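Local coordinates for protein oligogalacturonate lyase (Yersinia enterocolitica subsp. enterocolitica, PDB 3PE7) that cleaves pectin-derived oligogalacturonides by beta-elimination in the cytoplasm, probably with the help of a manganese ion bound in its seven-bladed beta-propeller, at residues N36-Q40 with S286-S290; C42-D46 with S357-D361; A21-T27 with A376-T381. All coordinates share one frame; numbering follows the deposited sequence.

Overall arrangement
The three contacts run from the middle of a seven-bladed beta-propeller toward its rim. Contact 1 lies about 4 Å from the centre of the chain and includes H287, one of the manganese ligands together with Q350, H353 and H355. Contact 2, its centre about 13 Å from that of contact 1, touches it directly: M289 CG sits 4.1 Å from S357 CB. Contact 3 is farther out, its centre about 14 Å from that of contact 2; both reach the same sheet, and T359 CG2 packs on L379 CD2 at 3.7 Å. Contacts 1 and 3 do not touch; their nearest atoms are about 6 Å apart.

Contact 1: residues N36-Q40 with S286-S290; sequences NYFYQ and SHLMS. With MN (manganese (II) ion), chain B.
F38 points its side chain at the strand 287-290 and meets three successive residues there, H287, L288 and M289. From CB outward, with chi1 at 58°, CG stands between the backbone N and the carbonyl carbon, and the ring leaves the loop toward the strand. F38 CD1 is the first atom to arrive, 3.7 Å from M289 CB. Next along the rim, F38 CE1 comes to 3.2 Å from L288 O, an aromatic C-H set against a backbone carbonyl. CZ lies farther from that same oxygen, and on the other side of the ring F38 CE2 reaches H287 CD2 at 3.8 Å. The F38 and H287 rings meet obliquely, their planes 63° apart.

M289 adds a Met-aromatic contact: its SD lies in the plane of the F38 ring, at the edge, 5.1 Å from the centroid. Beyond the sulfur, M289 CE closes on F38 O of the backbone at 3.7 Å. The loop carrying F38 is a type I beta turn from Y37 to Q40, held by the bond from Q40 N to Y37 O, and it reaches the inner strand of a propeller blade near the middle of the molecule. One face of the F38 ring is covered by its own neighbour, Y39 CD1 standing over the centre.

H287 binds manganese through NE2 at 2.1 Å, alongside Q350, H353 and H355. Its other nitrogen, ND1, is hydrogen-bonded to D300 OD1, a second-shell carboxylate; the metal at one nitrogen and D300 at the other together set the rotation of the imidazole.

Contact 2: residues C42-D46 with S357-D361; sequences CFTRD and SFTPD
P360 sets its CD over one face of F43, in a CH-pi contact 4.1 Å from the centroid of the phenyl ring and 26° off the ring normal. The pyrrolidine also leans on the root of the aromatic side chain, where P360 CG comes to 3.6 Å from F43 CB; the two side chains meet at about a right angle. Toward the far end of the phenyl ring T359 takes over, CG2 touching F43 CZ at 3.7 Å while its CA lies above the same face, offset toward the rim. Successive residues thus cover F43 from base to tip. No hydrogen bond joins the two segments, and the grip is apolar.

The partners belong to neighbouring blades of the propeller. Residues 42-46 lead into strand 49-54 of one sheet, whereas 357-361 leave strand 357-358, the edge strand of the next sheet, and turn back into strand 364-369. F43 therefore wedges between blades, where it also packs on L50 and L366.

A second shell sets both turns. T359 OG1, placed between the backbone N and the carbonyl carbon by a chi1 of 49°, donates to D361 OD1 at 2.7 Å, meeting that oxygen nearly along its C-O axis. The same hydroxyl is bonded to Q364 N, and the carboxylate oxygen to K363 N, which pins the turn from which P360 projects. On the other segment T44 OG1 is bonded to K49 N and D46 OD1 to S48 OG. Farther out, R45 turns from the contact and forms a salt bridge with D92 through NE.

Contact 3: residues A21-T27 with A376-T381; sequences AQVTRLT and ALYLAT
A376 brings its CB against T27, 3.3 Å from OG1, at the end where the two strands start to pair. At L377 the backbone N donates to that same hydroxyl, with T27 OG1 at 3.0 Å; a chi1 of 59° puts the oxygen where, in a regular pair, the L26 carbonyl would probably accept. The O of L377 accepts from L26 N at 2.8 Å, nearly straight at 175°.

Y378 pairs with R25 in a non-hydrogen-bonded position. Their side chains run side by side the same way, R25 CG lying 3.5 Å from Y378 CE2, and the guanidinium goes on to a salt bridge with D12. L379 faces T24 in the hydrogen-bonded pair: L379 N donates to T24 O and T24 N to L379 O, both at 2.9 Å, while L379 CD1 packs on L26 CD1 on the opposite sheet face from Y378. A380 then meets V23, CB to CG2, and T381 N donates to Q22 O at 2.8 Å. One water links L379 O with T381 OG1; another bridges Q22 N and T381 O.

Here a strand from near the N-terminus pairs antiparallel with the last strand of the chain in one sheet, the molecular "Velcro" closure known from beta-propellers. Four main-chain bonds, a fifth to the T27 hydroxyl and apolar packing on both faces imply a ring closed without any covalent link between the two ends.

Contact 1: residues N36-Q40 with S286-S290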
loop_
_atom_site.group_PDB
_atom_site.type_symbol
_atom_site.label_atom_id
_atom_site.label_comp_id
_atom_site.label_asym_id
_atom_site.label_seq_id
_atom_site.Cartn_x
_atom_site.Cartn_y
_atom_site.Cartn_z
ATOM N N ASN A 36 0.207 2.381 7.246
ATOM C CA ASN A 36 -0.438 1.335 6.448
ATOM C C ASN A 36 0.144 1.252 5.028
ATOM O O ASN A 36 1.067 2.008 4.690
ATOM C CB ASN A 36 -1.974 1.526 6.435
ATOM C CG ASN A 36 -2.439 2.704 5.558
ATOM O OD1 ASN A 36 -3.622 2.781 5.190
ATOM N ND2 ASN A 36 -1.542 3.616 5.247
ATOM N N TYR A 37 -0.374 0.358 4.196
ATOM C CA TYR A 37 0.081 0.312 2.812
ATOM C C TYR A 37 -0.236 1.644 2.101
ATOM O O TYR A 37 -1.293 2.253 2.331
ATOM C CB TYR A 37 -0.530 -0.880 2.068
ATOM C CG TYR A 37 0.057 -2.223 2.446
ATOM C CD1 TYR A 37 1.417 -2.367 2.739
ATOM C CD2 TYR A 37 -0.740 -3.366 2.445
ATOM C CE1 TYR A 37 1.959 -3.638 3.057
ATOM C CE2 TYR A 37 -0.217 -4.617 2.750
ATOM C CZ TYR A 37 1.123 -4.750 3.054
ATOM O OH TYR A 37 1.623 -6.001 3.363
ATOM N N PHE A 38 0.696 2.088 1.271
ATOM C CA PHE A 38 0.681 3.453 0.727
ATOM C C PHE A 38 -0.505 3.787 -0.169
ATOM O O PHE A 38 -0.836 4.965 -0.339
ATOM C CB PHE A 38 1.992 3.752 -0.035
ATOM C CG PHE A 38 2.263 2.813 -1.171
ATOM C CD1 PHE A 38 1.743 3.055 -2.443
ATOM C CD2 PHE A 38 3.023 1.657 -0.953
ATOM C CE1 PHE A 38 1.979 2.167 -3.495
ATOM C CE2 PHE A 38 3.250 0.762 -1.990
ATOM C CZ PHE A 38 2.736 1.018 -3.260
ATOM N N TYR A 39 -1.115 2.764 -0.765
ATOM C CA TYR A 39 -2.253 2.983 -1.682
ATOM C C TYR A 39 -3.613 3.009 -0.967
ATOM O O TYR A 39 -4.651 3.323 -1.599
ATOM C CB TYR A 39 -2.227 1.964 -2.832
ATOM C CG TYR A 39 -2.173 0.523 -2.366
ATOM C CD1 TYR A 39 -0.949 -0.111 -2.107
ATOM C CD2 TYR A 39 -3.356 -0.205 -2.172
ATOM C CE1 TYR A 39 -0.902 -1.447 -1.669
ATOM C CE2 TYR A 39 -3.315 -1.517 -1.736
ATOM C CZ TYR A 39 -2.094 -2.127 -1.470
ATOM O OH TYR A 39 -2.072 -3.437 -1.047
ATOM N N GLN A 40 -3.611 2.692 0.334
ATOM C CA GLN A 40 -4.835 2.649 1.168
ATOM C C GLN A 40 -5.015 3.954 1.947
ATOM O O GLN A 40 -4.055 4.480 2.543
ATOM C CB GLN A 40 -4.821 1.458 2.154
ATOM C CG GLN A 40 -4.750 0.040 1.508
ATOM C CD GLN A 40 -6.086 -0.423 0.919
ATOM O OE1 GLN A 40 -6.627 -1.467 1.326
ATOM N NE2 GLN A 40 -6.620 0.336 -0.041
ATOM N N SER A 286 11.931 1.071 -3.776
ATOM C CA SER A 286 11.235 -0.157 -3.400
ATOM C C SER A 286 9.733 -0.067 -3.620
ATOM O O SER A 286 9.065 -1.080 -3.680
ATOM C CB SER A 286 11.554 -0.503 -1.943
ATOM O OG SER A 286 12.910 -0.962 -1.855
ATOM N N HIS A 287 9.238 1.162 -3.712
ATOM C CA HIS A 287 7.815 1.460 -3.907
ATOM C C HIS A 287 7.700 2.760 -4.695
ATOM O O HIS A 287 8.677 3.514 -4.824
ATOM C CB HIS A 287 7.106 1.611 -2.563
ATOM C CG HIS A 287 7.354 0.473 -1.630
ATOM N ND1 HIS A 287 8.401 0.468 -0.728
ATOM C CD2 HIS A 287 6.720 -0.710 -1.483
ATOM C CE1 HIS A 287 8.383 -0.670 -0.053
ATOM N NE2 HIS A 287 7.372 -1.400 -0.490
ATOM N N LEU A 288 6.514 2.983 -5.260
ATOM C CA LEU A 288 6.200 4.244 -5.926
ATOM C C LEU A 288 4.753 4.632 -5.630
ATOM O O LEU A 288 3.857 3.771 -5.580
ATOM C CB LEU A 288 6.422 4.105 -7.437
ATOM C CG LEU A 288 6.391 5.377 -8.294
ATOM C CD1 LEU A 288 7.475 6.394 -7.851
ATOM C CD2 LEU A 288 6.572 4.995 -9.759
ATOM N N MET A 289 4.524 5.922 -5.418
ATOM C CA MET A 289 3.176 6.422 -5.166
ATOM C C MET A 289 3.053 7.848 -5.693
ATOM O O MET A 289 4.059 8.557 -5.819
ATOM C CB MET A 289 2.879 6.366 -3.650
ATOM C CG MET A 289 1.444 6.683 -3.239
ATOM S SD MET A 289 0.192 5.911 -4.293
ATOM C CE MET A 289 -1.291 6.656 -3.609
ATOM N N SER A 290 1.826 8.252 -6.021
ATOM C CA SER A 290 1.592 9.627 -6.488
ATOM C C SER A 290 0.624 10.412 -5.598
ATOM O O SER A 290 -0.027 9.846 -4.717
ATOM C CB SER A 290 1.066 9.607 -7.932
ATOM O OG SER A 290 -0.305 9.233 -7.974
HETATM MN MN MN B . 6.499 -2.801 0.868
#

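Contact 2: residues C42-D46 with S357-D361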
loop_
_atom_site.group_PDB
_atom_site.type_symbol
_atom_site.label_atom_id
_atom_site.label_comp_id
_atom_site.label_asym_id
_atom_site.label_seq_id
_atom_site.Cartn_x
_atom_site.Cartn_y
_atom_site.Cartn_z
ATOM N N CYS A 42 -5.309 6.555 4.642
ATOM C CA CYS A 42 -5.010 6.654 6.077
ATOM C C CYS A 42 -5.210 8.032 6.710
ATOM O O CYS A 42 -5.327 8.122 7.909
ATOM C CB CYS A 42 -3.579 6.168 6.409
ATOM S SG CYS A 42 -2.251 7.047 5.522
ATOM N N PHE A 43 -5.214 9.094 5.899
ATOM C CA PHE A 43 -5.533 10.421 6.393
ATOM C C PHE A 43 -7.010 10.706 6.192
ATOM O O PHE A 43 -7.555 10.350 5.168
ATOM C CB PHE A 43 -4.747 11.497 5.642
ATOM C CG PHE A 43 -3.309 11.554 6.002
ATOM C CD1 PHE A 43 -2.886 12.255 7.130
ATOM C CD2 PHE A 43 -2.365 10.931 5.181
ATOM C CE1 PHE A 43 -1.508 12.332 7.444
ATOM C CE2 PHE A 43 -1.009 10.972 5.503
ATOM C CZ PHE A 43 -0.583 11.683 6.623
ATOM N N THR A 44 -7.644 11.370 7.155
ATOM C CA THR A 44 -9.002 11.886 6.925
ATOM C C THR A 44 -8.924 12.986 5.850
ATOM O O THR A 44 -7.857 13.521 5.586
ATOM C CB THR A 44 -9.678 12.399 8.214
ATOM O OG1 THR A 44 -8.843 13.347 8.891
ATOM C CG2 THR A 44 -9.962 11.234 9.145
ATOM N N ARG A 45 -10.053 13.307 5.237
ATOM C CA ARG A 45 -10.049 14.235 4.095
ATOM C C ARG A 45 -9.442 15.601 4.410
ATOM O O ARG A 45 -8.770 16.188 3.555
ATOM C CB ARG A 45 -11.461 14.393 3.542
ATOM C CG ARG A 45 -11.969 13.136 2.851
ATOM C CD ARG A 45 -13.474 13.263 2.519
ATOM N NE ARG A 45 -14.292 13.396 3.712
ATOM C CZ ARG A 45 -15.615 13.542 3.680
ATOM N NH1 ARG A 45 -16.250 13.564 2.513
ATOM N NH2 ARG A 45 -16.293 13.675 4.810
ATOM N N ASP A 46 -9.654 16.094 5.625
ATOM C CA ASP A 46 -9.117 17.398 6.011
ATOM C C ASP A 46 -7.674 17.337 6.538
ATOM O O ASP A 46 -7.125 18.341 6.982
ATOM C CB ASP A 46 -10.053 18.123 6.994
ATOM C CG ASP A 46 -9.958 17.604 8.416
ATOM O OD1 ASP A 46 -9.352 16.526 8.664
ATOM O OD2 ASP A 46 -10.513 18.295 9.308
ATOM N N SER A 357 3.799 8.186 1.047
ATOM C CA SER A 357 2.674 8.790 0.327
ATOM C C SER A 357 2.606 10.273 0.712
ATOM O O SER A 357 3.305 10.703 1.633
ATOM C CB SER A 357 1.357 8.078 0.613
ATOM O OG SER A 357 0.927 8.333 1.946
ATOM N N PHE A 358 1.776 11.051 0.010
ATOM C CA PHE A 358 1.626 12.466 0.287
ATOM C C PHE A 358 0.500 12.723 1.285
ATOM O O PHE A 358 -0.505 12.015 1.275
ATOM C CB PHE A 358 1.360 13.240 -1.023
ATOM C CG PHE A 358 2.515 13.226 -1.989
ATOM C CD1 PHE A 358 2.592 12.269 -2.991
ATOM C CD2 PHE A 358 3.535 14.175 -1.895
ATOM C CE1 PHE A 358 3.665 12.252 -3.929
ATOM C CE2 PHE A 358 4.615 14.163 -2.802
ATOM C CZ PHE A 358 4.678 13.194 -3.825
ATOM N N THR A 359 0.681 13.718 2.156
ATOM C CA THR A 359 -0.415 14.232 2.958
ATOM C C THR A 359 -1.466 14.822 1.996
ATOM O O THR A 359 -1.144 15.155 0.858
ATOM C CB THR A 359 0.053 15.323 3.928
ATOM O OG1 THR A 359 0.840 16.293 3.222
ATOM C CG2 THR A 359 0.886 14.711 5.074
ATOM N N PRO A 360 -2.722 14.957 2.456
ATOM C CA PRO A 360 -3.760 15.468 1.549
ATOM C C PRO A 360 -3.436 16.846 0.927
ATOM O O PRO A 360 -3.918 17.159 -0.180
ATOM C CB PRO A 360 -5.006 15.530 2.461
ATOM C CG PRO A 360 -4.799 14.386 3.417
ATOM C CD PRO A 360 -3.304 14.424 3.704
ATOM N N ASP A 361 -2.627 17.649 1.617
ATOM C CA ASP A 361 -2.255 18.991 1.119
ATOM C C ASP A 361 -1.034 19.021 0.195
ATOM O O ASP A 361 -0.662 20.081 -0.315
ATOM C CB ASP A 361 -2.122 19.999 2.279
ATOM C CG ASP A 361 -0.957 19.711 3.205
ATOM O OD1 ASP A 361 -0.173 18.785 2.933
ATOM O OD2 ASP A 361 -0.831 20.431 4.225
#

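Contact 3: residues A21-T27 with A376-T381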
loop_
_atom_site.group_PDB
_atom_site.type_symbol
_atom_site.label_atom_id
_atom_site.label_comp_id
_atom_site.label_asym_id
_atom_site.label_seq_id
_atom_site.Cartn_x
_atom_site.Cartn_y
_atom_site.Cartn_z
ATOM N N ALA A 21 15.627 19.413 5.381
ATOM C CA ALA A 21 14.155 19.468 5.424
ATOM C C ALA A 21 13.621 19.276 6.843
ATOM O O ALA A 21 14.199 18.531 7.631
ATOM C CB ALA A 21 13.560 18.394 4.509
ATOM N N GLN A 22 12.507 19.925 7.164
ATOM C CA GLN A 22 11.870 19.703 8.457
ATOM C C GLN A 22 11.234 18.304 8.476
ATOM O O GLN A 22 10.477 17.930 7.557
ATOM C CB GLN A 22 10.810 20.773 8.720
ATOM C CG GLN A 22 10.086 20.588 10.044
ATOM C CD GLN A 22 9.402 21.856 10.540
ATOM O OE1 GLN A 22 10.044 22.900 10.724
ATOM N NE2 GLN A 22 8.107 21.766 10.776
ATOM N N VAL A 23 11.533 17.554 9.535
ATOM C CA VAL A 23 10.987 16.211 9.722
ATOM C C VAL A 23 10.413 16.130 11.126
ATOM O O VAL A 23 11.026 16.607 12.083
ATOM C CB VAL A 23 12.060 15.105 9.522
ATOM C CG1 VAL A 23 11.455 13.698 9.656
ATOM C CG2 VAL A 23 12.715 15.232 8.163
ATOM N N THR A 24 9.226 15.553 11.245
ATOM C CA THR A 24 8.615 15.360 12.562
ATOM C C THR A 24 8.348 13.877 12.758
ATOM O O THR A 24 7.692 13.255 11.919
ATOM C CB THR A 24 7.316 16.187 12.707
ATOM O OG1 THR A 24 7.651 17.578 12.566
ATOM C CG2 THR A 24 6.694 15.969 14.086
ATOM N N ARG A 25 8.883 13.318 13.842
ATOM C CA ARG A 25 8.570 11.946 14.251
ATOM C C ARG A 25 7.323 11.966 15.128
ATOM O O ARG A 25 7.248 12.730 16.100
ATOM C CB ARG A 25 9.724 11.369 15.054
ATOM C CG ARG A 25 9.564 9.887 15.380
ATOM C CD ARG A 25 10.784 9.380 16.086
ATOM N NE ARG A 25 10.901 9.973 17.424
ATOM C CZ ARG A 25 12.035 10.037 18.111
ATOM N NH1 ARG A 25 13.158 9.560 17.596
ATOM N NH2 ARG A 25 12.038 10.591 19.329
ATOM N N LEU A 26 6.364 11.110 14.786
ATOM C CA LEU A 26 5.037 11.164 15.408
ATOM C C LEU A 26 4.848 10.159 16.537
ATOM O O LEU A 26 3.954 10.322 17.366
ATOM C CB LEU A 26 3.957 10.926 14.353
ATOM C CG LEU A 26 3.918 11.842 13.125
ATOM C CD1 LEU A 26 2.825 11.368 12.184
ATOM C CD2 LEU A 26 3.679 13.291 13.518
ATOM N N THR A 27 5.667 9.111 16.549
ATOM C CA THR A 27 5.484 7.992 17.484
ATOM C C THR A 27 6.805 7.685 18.197
ATOM O O THR A 27 7.893 7.992 17.658
ATOM C CB THR A 27 4.970 6.714 16.747
ATOM O OG1 THR A 27 5.916 6.336 15.744
ATOM C CG2 THR A 27 3.614 6.967 16.085
ATOM N N ALA A 376 8.844 3.633 13.437
ATOM C CA ALA A 376 8.099 4.818 13.867
ATOM C C ALA A 376 7.580 5.542 12.625
ATOM O O ALA A 376 8.032 5.277 11.504
ATOM C CB ALA A 376 9.010 5.763 14.725
ATOM N N LEU A 377 6.639 6.452 12.835
ATOM C CA LEU A 377 6.073 7.264 11.760
ATOM C C LEU A 377 6.727 8.642 11.708
ATOM O O LEU A 377 6.990 9.268 12.738
ATOM C CB LEU A 377 4.550 7.416 11.929
ATOM C CG LEU A 377 3.729 6.204 11.436
ATOM C CD1 LEU A 377 3.721 5.096 12.482
ATOM C CD2 LEU A 377 2.324 6.626 11.067
ATOM N N TYR A 378 6.977 9.100 10.486
ATOM C CA TYR A 378 7.624 10.394 10.217
ATOM C C TYR A 378 6.880 11.154 9.139
ATOM O O TYR A 378 6.344 10.559 8.191
ATOM C CB TYR A 378 9.064 10.195 9.714
ATOM C CG TYR A 378 9.930 9.467 10.690
ATOM C CD1 TYR A 378 9.872 8.067 10.789
ATOM C CD2 TYR A 378 10.781 10.167 11.551
ATOM C CE1 TYR A 378 10.652 7.377 11.721
ATOM C CE2 TYR A 378 11.568 9.483 12.496
ATOM C CZ TYR A 378 11.489 8.083 12.551
ATOM O OH TYR A 378 12.247 7.406 13.457
ATOM N N LEU A 379 6.862 12.475 9.291
ATOM C CA LEU A 379 6.404 13.399 8.252
ATOM C C LEU A 379 7.570 14.299 7.833
ATOM O O LEU A 379 8.112 15.039 8.657
ATOM C CB LEU A 379 5.230 14.252 8.761
ATOM C CG LEU A 379 3.874 13.556 8.903
ATOM C CD1 LEU A 379 2.892 14.407 9.718
ATOM C CD2 LEU A 379 3.314 13.237 7.493
ATOM N N ALA A 380 7.933 14.231 6.551
ATOM C CA ALA A 380 8.966 15.134 5.996
ATOM C C ALA A 380 8.323 16.246 5.172
ATOM O O ALA A 380 7.478 15.977 4.327
ATOM C CB ALA A 380 9.960 14.339 5.157
ATOM N N THR A 381 8.735 17.495 5.420
ATOM C CA THR A 381 8.193 18.656 4.707
ATOM C C THR A 381 8.906 18.844 3.399
ATOM O O THR A 381 10.137 18.884 3.351
ATOM C CB THR A 381 8.302 19.941 5.577
ATOM O OG1 THR A 381 7.552 19.737 6.770
ATOM C CG2 THR A 381 7.695 21.154 4.829
HETATM O O HOH W 1 7.318 17.640 8.497
HETATM O O HOH W 2 11.442 21.295 4.878
#